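Local coordinates for glucose-6-phosphate isomerase (Chlamydia trachomatis D/UW-3/CX, PDB 6OTU) that catalyses the reversible isomerization of glucose-6-phosphate to fructose-6-phosphate, at the interface of chains A and B. Sequence-based numbering; all coordinates share one arbitrary frame. Chains: chain A/B, Glucose-6-phosphate isomerase.

Contact 1: the interface of chains A and B. Residues chain A 424-425, 428-429, 432; chain B 507, 511, 529.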
# COMPACT_ATOMS: atom_id res chain seq x y z
N GLN A 424 0.37 25.28 -1.82
CA GLN A 424 0.09 25.75 -0.46
C GLN A 424 -1.07 24.98 0.16
O GLN A 424 -0.97 24.52 1.31
CB GLN A 424 -0.19 27.26 -0.46
CG GLN A 424 0.98 28.08 -0.99
CD GLN A 424 0.64 29.55 -1.19
OE1 GLN A 424 -0.43 29.91 -1.71
NE2 GLN A 424 1.55 30.42 -0.79
N LYS A 425 -2.17 24.81 -0.57
CA LYS A 425 -3.27 24.02 -0.04
C LYS A 425 -2.82 22.61 0.34
O LYS A 425 -3.21 22.08 1.38
CB LYS A 425 -4.41 23.97 -1.05
CG LYS A 425 -5.05 25.33 -1.35
CD LYS A 425 -6.16 25.17 -2.38
CE LYS A 425 -6.88 26.48 -2.64
NZ LYS A 425 -6.05 27.39 -3.45
N ALA A 428 -0.81 22.88 3.65
CA ALA A 428 -1.69 23.29 4.74
C ALA A 428 -2.57 22.14 5.21
O ALA A 428 -2.83 21.99 6.41
CB ALA A 428 -2.56 24.47 4.29
N ASN A 429 -3.07 21.34 4.27
CA ASN A 429 -3.84 20.15 4.62
C ASN A 429 -3.04 19.20 5.51
O ASN A 429 -3.56 18.68 6.50
CB ASN A 429 -4.29 19.43 3.35
CG ASN A 429 -5.69 19.82 2.90
OD1 ASN A 429 -6.69 19.17 3.24
ND2 ASN A 429 -5.78 20.86 2.08
N ALA A 432 -2.81 20.78 8.98
CA ALA A 432 -4.09 20.77 9.68
C ALA A 432 -4.42 19.38 10.21
O ALA A 432 -5.01 19.25 11.30
CB ALA A 432 -5.21 21.25 8.76
N ILE B 507 -8.50 25.97 6.20
CA ILE B 507 -7.14 26.37 5.89
C ILE B 507 -7.11 27.26 4.64
O ILE B 507 -6.23 28.11 4.49
CB ILE B 507 -6.21 25.15 5.74
CG1 ILE B 507 -6.71 24.20 4.64
CG2 ILE B 507 -6.08 24.43 7.06
CD1 ILE B 507 -6.09 24.45 3.27
N MET B 511 -5.66 31.18 4.69
CA MET B 511 -4.66 31.65 3.74
C MET B 511 -5.21 32.67 2.75
O MET B 511 -4.46 33.14 1.88
CB MET B 511 -4.04 30.45 2.99
CG MET B 511 -2.96 29.73 3.79
SD MET B 511 -2.39 28.12 3.18
CE MET B 511 -2.73 28.19 1.42
N PHE B 529 3.36 26.58 10.88
CA PHE B 529 3.73 27.20 9.62
C PHE B 529 5.04 27.96 9.73
O PHE B 529 5.87 27.90 8.82
CB PHE B 529 2.63 28.14 9.12
CG PHE B 529 1.69 27.49 8.14
CD1 PHE B 529 1.67 26.12 8.00
CD2 PHE B 529 0.84 28.26 7.36
CE1 PHE B 529 0.80 25.51 7.11
CE2 PHE B 529 -0.03 27.67 6.46
CZ PHE B 529 -0.05 26.28 6.33
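B:Ile507 lies against the small methyl of A:Ala428 in an apolar helix-to-helix patch between the two subunits. Its CB is 4.0 Å from A:Ala428 CB, and the two branches that leave it spread along the helix of chain A. CG1 stands in the crowded position between backbone N and carbonyl carbon (chi1 59°) and passes by the same alanine methyl. At the tip, CD1 touches A:Ala428 CB at 3.7 Å and also meets the amide nitrogen ND2 of A:Asn429 at 3.8 Å, the two side chains crossing at about a right angle. The other branch, CG2, goes one helical turn further on, where it packs on A:Ala432 CB at 3.7 Å. The isoleucine thus spans two alanines one turn apart, whose small side chains probably allow the close approach of the helices.

The amide of A:Asn429 is turned by its own helix: ND2 donates to A:Lys425 O at 2.9 Å, nearly straight at the hydrogen, with the acceptor in the amide plane but the donor above the carbonyl plane. This bond probably holds the amide where the tip of the isoleucine meets it.

On another side of A:Ala428 comes B:Phe529, edge first. The CZ corner of its ring is 3.7 Å from the alanine CB, and A:Ala428 CA lies in the ring plane at this edge. B:Met511 adds its sulfur SD to the neighbours of the methyl, then bends at chi3 (26°) to carry CE to A:Gln424 CB at 3.3 Å, a tight carbon contact.

In the fold, helix 422-439 of chain A supplies A:Gln424, A:Ala428 and A:Ala432 along one stripe. Chain B answers with the last turns of helix 495-511 and with B:Phe529 from the C-terminal helix 522-532.

Contact 2: the interface of chains A and B. Residues chain A 527-528, 531-532; chain B 44, 57, 458.
B:Ile44 holds CG1 opposite its carbonyl carbon (chi1 -72°) and runs extended to CD1, while CG2 points anti to the backbone N; the side chain is thereby forked against the C-terminal helix of chain A. B:Ile458 is likewise extended at chi2 (178°), which sends CD1 out toward A:Leu528. In this member of the GPI family, the phosphoglucose isomerases, the patch is an apolar seam in which helix 522-532 of one subunit packs on a short helix and two strands of the other.

The CD1 arm of B:Ile44 rests against the root of the A:Arg527 side chain, 3.7 Å from CB. It is thus the aliphatic base of the arginine that meets CD1. The CG2 arm lies 3.7 Å from the backbone carbonyl oxygen of A:Arg527 and reaches A:Val531, one turn along the helix, meeting CG1 at 3.8 Å. Valine and isoleucine cross obliquely here, and the second valine methyl, CG2, packs beside the backbone oxygen of B:Ile44.

A:Leu528 and A:Leu532, also a turn apart, form a neighbouring stripe that faces the strands. The meeting of A:Leu528 with B:Ile458 is tip to tip, CD1 to CD1 at 3.8 Å. The other methyl of A:Leu528, CD2, is 3.6 Å from the hydroxyl oxygen OG of B:Ser57, a van der Waals contact of a methyl with a polar atom. A:Leu532 instead crosses B:Ile458 at about a right angle, setting CD2 3.9 Å from the branch methyl CG2. The two leucines thus divide B:Ile458 between them, one at its tip and one at its branch. CB of B:Ser57 touches a methyl of each leucine at longer range. B:Ile44 comes from helix 41-46, B:Ser57 from the end of strand 54-57, and B:Ile458 from strand 456-461.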
# COMPACT_ATOMS: atom_id res chain seq x y z
N ARG A 527 -2.97 -31.78 -1.73
CA ARG A 527 -4.38 -31.86 -1.36
C ARG A 527 -5.08 -30.51 -1.52
O ARG A 527 -6.23 -30.45 -1.96
CB ARG A 527 -4.51 -32.41 0.06
CG ARG A 527 -3.80 -33.77 0.20
CD ARG A 527 -4.05 -34.43 1.54
NE ARG A 527 -3.24 -33.85 2.61
CZ ARG A 527 -2.47 -34.55 3.44
NH1 ARG A 527 -1.79 -33.92 4.39
NH2 ARG A 527 -2.38 -35.87 3.32
N LEU A 528 -4.39 -29.43 -1.17
CA LEU A 528 -4.87 -28.10 -1.52
C LEU A 528 -5.09 -28.00 -3.02
O LEU A 528 -6.16 -27.60 -3.48
CB LEU A 528 -3.88 -27.03 -1.05
CG LEU A 528 -4.28 -26.18 0.15
CD1 LEU A 528 -3.27 -25.04 0.39
CD2 LEU A 528 -5.66 -25.58 -0.08
N VAL A 531 -8.34 -29.43 -4.07
CA VAL A 531 -9.54 -28.71 -3.65
C VAL A 531 -9.70 -27.37 -4.35
O VAL A 531 -10.81 -26.83 -4.39
CB VAL A 531 -9.58 -28.48 -2.12
CG1 VAL A 531 -8.80 -27.23 -1.75
CG2 VAL A 531 -11.00 -28.34 -1.64
N LEU A 532 -8.63 -26.80 -4.90
CA LEU A 532 -8.71 -25.50 -5.54
C LEU A 532 -8.84 -25.60 -7.05
O LEU A 532 -8.99 -24.56 -7.71
CB LEU A 532 -7.49 -24.65 -5.19
CG LEU A 532 -7.29 -24.23 -3.72
CD1 LEU A 532 -5.88 -23.78 -3.47
CD2 LEU A 532 -8.24 -23.11 -3.33
N ILE B 44 -8.90 -30.19 4.65
CA ILE B 44 -8.79 -29.38 3.45
C ILE B 44 -10.09 -29.44 2.65
O ILE B 44 -10.52 -28.43 2.08
CB ILE B 44 -7.57 -29.83 2.62
CG1 ILE B 44 -6.30 -29.38 3.33
CG2 ILE B 44 -7.64 -29.28 1.20
CD1 ILE B 44 -5.03 -29.81 2.63
N SER B 57 -10.81 -21.57 0.45
CA SER B 57 -10.23 -22.53 1.39
C SER B 57 -9.77 -21.79 2.63
O SER B 57 -9.10 -20.76 2.53
CB SER B 57 -9.05 -23.29 0.77
OG SER B 57 -8.72 -24.45 1.54
N ILE B 458 -7.68 -18.55 1.19
CA ILE B 458 -7.35 -18.62 -0.23
C ILE B 458 -8.66 -18.51 -1.00
O ILE B 458 -9.55 -19.35 -0.84
CB ILE B 458 -6.64 -19.94 -0.60
CG1 ILE B 458 -5.40 -20.18 0.27
CG2 ILE B 458 -6.27 -19.94 -2.07
CD1 ILE B 458 -4.68 -21.52 -0.03

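In the copies given, the centres of contact 1 and contact 2 are about 52 Å apart; each recurs with the chains exchanged across the two-fold interface. They share the C-terminal helix 522-532, given by chain B in contact 1 and by chain A in contact 2. By symmetry, each copy of this helix brings one contact of each kind together, tying the chain end to the partner in two ways. The centre of contact 1 is about 14 Å from the active-site A:His386. Both contacts probably help hold the dimer typical of this family, in which each active site draws a histidine from the partner.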